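Local coordinates for protein CopN (Chlamydia pneumoniae, PDB 4NRH) that probably acts as a gatekeeper of type III secretion, working with its chaperone Scc3 to direct the secretion of translocator proteins, at residues Lys105-Ala110 with Gly124-Tyr129. Residues are numbered along the deposited sequence; the frame is centred on the assembly and turned at random.
Sequences KNILFA and GLRSLY
Ile107 and Leu108, where one helix gives way to the next, meet Arg126 and Tyr129 on helix 122-133 and illustrate how a single arginine can pack its methylenes and one guanidinium face on apolar groups while polar residues from outside the two segments hold its NH1. The backbone turns sharply from Lys105 to Leu108 in a type I beta turn, and Ile107, the N-cap residue of helix 108-115, projects from this corner toward the other helix. Its CG1 branch sits between the backbone N and the carbonyl carbon (chi1 61°), and the extended chi2 of 166° carries CD1 into the angle between the two partners. There CD1 packs 3.8 Å from Arg126 CG on one flank and 3.5 Å from Tyr129 CD2 on the other, meeting the ring obliquely. Farther back, the isoleucine branch and the arginine chain pass in opposite directions, with Ile107 CG1 3.9 Å from Arg126 CG. Leu108 starts out pointing away from helix 122-133, yet its CD1 returns to lie over one face of the Arg126 guanidinium, off centre toward NH1, with Leu108 CD1 and Arg126 NH1 3.3 Å apart. The arginine chain bends at chi3 (-63°), turning the head toward this methyl group. Arg126 NH1 also forms a salt bridge with Glu28 and a hydrogen bond with Ser111 OG, which would probably offset the cost of burying its charge. Within the HrpJ-like region the contact thus joins the corner between helices 99-105 and 108-115 to helix 122-133, while Leu63 of helix 61-74 touches both Leu108 and Arg126, and Met166 of helix 152-172 packs against Tyr129.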
ATOM      1  N   LYS A 105      19.313  15.224  10.909  1.00 33.18           N
ATOM      2  CA  LYS A 105      19.542  14.874  12.308  1.00 34.95           C
ATOM      3  C   LYS A 105      18.334  14.166  12.924  1.00 32.15           C
ATOM      4  O   LYS A 105      18.486  13.293  13.778  1.00 37.57           O
ATOM      5  CB  LYS A 105      19.893  16.128  13.118  1.00 29.56           C
ATOM      6  CG  LYS A 105      20.128  15.880  14.599  1.00 39.35           C
ATOM      7  CD  LYS A 105      20.677  17.121  15.289  1.00 37.02           C
ATOM      8  CE  LYS A 105      19.653  18.245  15.314  1.00 32.53           C
ATOM      9  NZ  LYS A 105      20.174  19.453  16.016  1.00 30.15           N
ATOM     10  N   ASN A 106      17.136  14.539  12.484  1.00 34.29           N
ATOM     11  CA  ASN A 106      15.912  13.948  13.019  1.00 41.55           C
ATOM     12  C   ASN A 106      15.651  12.522  12.536  1.00 43.25           C
ATOM     13  O   ASN A 106      14.763  11.843  13.051  1.00 48.73           O
ATOM     14  CB  ASN A 106      14.711  14.831  12.676  1.00 46.03           C
ATOM     15  CG  ASN A 106      14.733  16.153  13.417  1.00 49.50           C
ATOM     16  OD1 ASN A 106      15.479  16.325  14.382  1.00 43.18           O
ATOM     17  ND2 ASN A 106      13.913  17.096  12.969  1.00 45.02           N
ATOM     18  N   ILE A 107      16.419  12.071  11.549  1.00 38.17           N
ATOM     19  CA  ILE A 107      16.310  10.699  11.062  1.00 40.01           C
ATOM     20  C   ILE A 107      17.649   9.984  11.191  1.00 36.80           C
ATOM     21  O   ILE A 107      17.890   8.962  10.546  1.00 38.40           O
ATOM     22  CB  ILE A 107      15.842  10.643   9.594  1.00 34.34           C
ATOM     23  CG1 ILE A 107      16.838  11.364   8.684  1.00 36.13           C
ATOM     24  CG2 ILE A 107      14.450  11.242   9.457  1.00 36.37           C
ATOM     25  CD1 ILE A 107      16.643  11.070   7.215  1.00 42.08           C
ATOM     26  N   LEU A 108      18.515  10.540  12.034  1.00 38.06           N
ATOM     27  CA  LEU A 108      19.866  10.030  12.242  1.00 35.51           C
ATOM     28  C   LEU A 108      19.892   8.561  12.658  1.00 34.90           C
ATOM     29  O   LEU A 108      20.531   7.735  12.007  1.00 40.49           O
ATOM     30  CB  LEU A 108      20.580  10.880  13.296  1.00 34.36           C
ATOM     31  CG  LEU A 108      22.104  10.794  13.389  1.00 37.35           C
ATOM     32  CD1 LEU A 108      22.744  11.168  12.067  1.00 34.89           C
ATOM     33  CD2 LEU A 108      22.602  11.705  14.496  1.00 44.64           C
ATOM     34  N   PHE A 109      19.194   8.243  13.744  1.00 36.81           N
ATOM     35  CA  PHE A 109      19.221   6.896  14.309  1.00 36.19           C
ATOM     36  C   PHE A 109      18.487   5.891  13.427  1.00 37.34           C
ATOM     37  O   PHE A 109      18.878   4.725  13.345  1.00 40.01           O
ATOM     38  CB  PHE A 109      18.622   6.902  15.715  1.00 41.84           C
ATOM     39  CG  PHE A 109      19.363   7.782  16.680  1.00 44.15           C
ATOM     40  CD1 PHE A 109      20.698   7.546  16.967  1.00 47.00           C
ATOM     41  CD2 PHE A 109      18.730   8.852  17.291  1.00 50.96           C
ATOM     42  CE1 PHE A 109      21.386   8.356  17.851  1.00 48.26           C
ATOM     43  CE2 PHE A 109      19.413   9.666  18.175  1.00 52.33           C
ATOM     44  CZ  PHE A 109      20.742   9.418  18.456  1.00 51.45           C
ATOM     45  N   ALA A 110      17.421   6.344  12.775  1.00 30.48           N
ATOM     46  CA  ALA A 110      16.693   5.504  11.831  1.00 32.03           C
ATOM     47  C   ALA A 110      17.594   5.124  10.663  1.00 31.74           C
ATOM     48  O   ALA A 110      17.633   3.970  10.242  1.00 28.84           O
ATOM     49  CB  ALA A 110      15.446   6.215  11.334  1.00 28.41           C
ATOM     50  N   GLY A 124      24.097   8.252   3.284  1.00 34.95           N
ATOM     51  CA  GLY A 124      23.559   7.991   1.962  1.00 34.53           C
ATOM     52  C   GLY A 124      22.049   7.879   2.000  1.00 29.86           C
ATOM     53  O   GLY A 124      21.357   8.368   1.108  1.00 38.42           O
ATOM     54  N   LEU A 125      21.539   7.229   3.040  1.00 35.57           N
ATOM     55  CA  LEU A 125      20.100   7.088   3.225  1.00 36.12           C
ATOM     56  C   LEU A 125      19.452   8.428   3.568  1.00 34.75           C
ATOM     57  O   LEU A 125      18.357   8.732   3.095  1.00 30.01           O
ATOM     58  CB  LEU A 125      19.793   6.057   4.314  1.00 37.57           C
ATOM     59  CG  LEU A 125      20.073   4.593   3.964  1.00 38.80           C
ATOM     60  CD1 LEU A 125      19.613   3.672   5.084  1.00 30.24           C
ATOM     61  CD2 LEU A 125      19.403   4.217   2.655  1.00 36.24           C
ATOM     62  N   ARG A 126      20.130   9.227   4.389  1.00 36.19           N
ATOM     63  CA  ARG A 126      19.607  10.536   4.775  1.00 32.33           C
ATOM     64  C   ARG A 126      19.560  11.478   3.579  1.00 36.60           C
ATOM     65  O   ARG A 126      18.631  12.274   3.439  1.00 37.88           O
ATOM     66  CB  ARG A 126      20.445  11.154   5.895  1.00 28.27           C
ATOM     67  CG  ARG A 126      20.358  10.413   7.213  1.00 37.05           C
ATOM     68  CD  ARG A 126      20.964  11.214   8.354  1.00 35.48           C
ATOM     69  NE  ARG A 126      22.391  11.473   8.180  1.00 37.46           N
ATOM     70  CZ  ARG A 126      23.353  10.651   8.586  1.00 43.59           C
ATOM     71  NH1 ARG A 126      23.042   9.509   9.184  1.00 40.50           N
ATOM     72  NH2 ARG A 126      24.627  10.968   8.392  1.00 41.63           N
ATOM     73  N   SER A 127      20.570  11.385   2.721  1.00 35.29           N
ATOM     74  CA  SER A 127      20.598  12.165   1.491  1.00 38.79           C
ATOM     75  C   SER A 127      19.427  11.786   0.587  1.00 39.34           C
ATOM     76  O   SER A 127      18.767  12.655   0.016  1.00 38.88           O
ATOM     77  CB  SER A 127      21.925  11.963   0.758  1.00 38.01           C
ATOM     78  OG  SER A 127      21.951  12.689  -0.458  1.00 54.61           O
ATOM     79  N   LEU A 128      19.180  10.486   0.459  1.00 34.01           N
ATOM     80  CA  LEU A 128      18.046   9.993  -0.316  1.00 34.55           C
ATOM     81  C   LEU A 128      16.711  10.470   0.247  1.00 30.09           C
ATOM     82  O   LEU A 128      15.855  10.950  -0.496  1.00 25.18           O
ATOM     83  CB  LEU A 128      18.059   8.466  -0.379  1.00 28.44           C
ATOM     84  CG  LEU A 128      16.835   7.862  -1.070  1.00 39.35           C
ATOM     85  CD1 LEU A 128      16.895   8.099  -2.572  1.00 38.79           C
ATOM     86  CD2 LEU A 128      16.709   6.384  -0.759  1.00 33.75           C
ATOM     87  N   TYR A 129      16.534  10.327   1.559  1.00 28.67           N
ATOM     88  CA  TYR A 129      15.308  10.768   2.218  1.00 26.98           C
ATOM     89  C   TYR A 129      15.042  12.247   1.961  1.00 33.08           C
ATOM     90  O   TYR A 129      13.917  12.640   1.648  1.00 38.29           O
ATOM     91  CB  TYR A 129      15.369  10.507   3.725  1.00 27.58           C
ATOM     92  CG  TYR A 129      14.114  10.943   4.450  1.00 31.30           C
ATOM     93  CD1 TYR A 129      12.991  10.129   4.483  1.00 34.13           C
ATOM     94  CD2 TYR A 129      14.049  12.176   5.088  1.00 31.26           C
ATOM     95  CE1 TYR A 129      11.840  10.526   5.135  1.00 38.89           C
ATOM     96  CE2 TYR A 129      12.902  12.583   5.744  1.00 39.31           C
ATOM     97  CZ  TYR A 129      11.801  11.753   5.763  1.00 41.31           C
ATOM     98  OH  TYR A 129      10.657  12.151   6.415  1.00 46.59           O
TER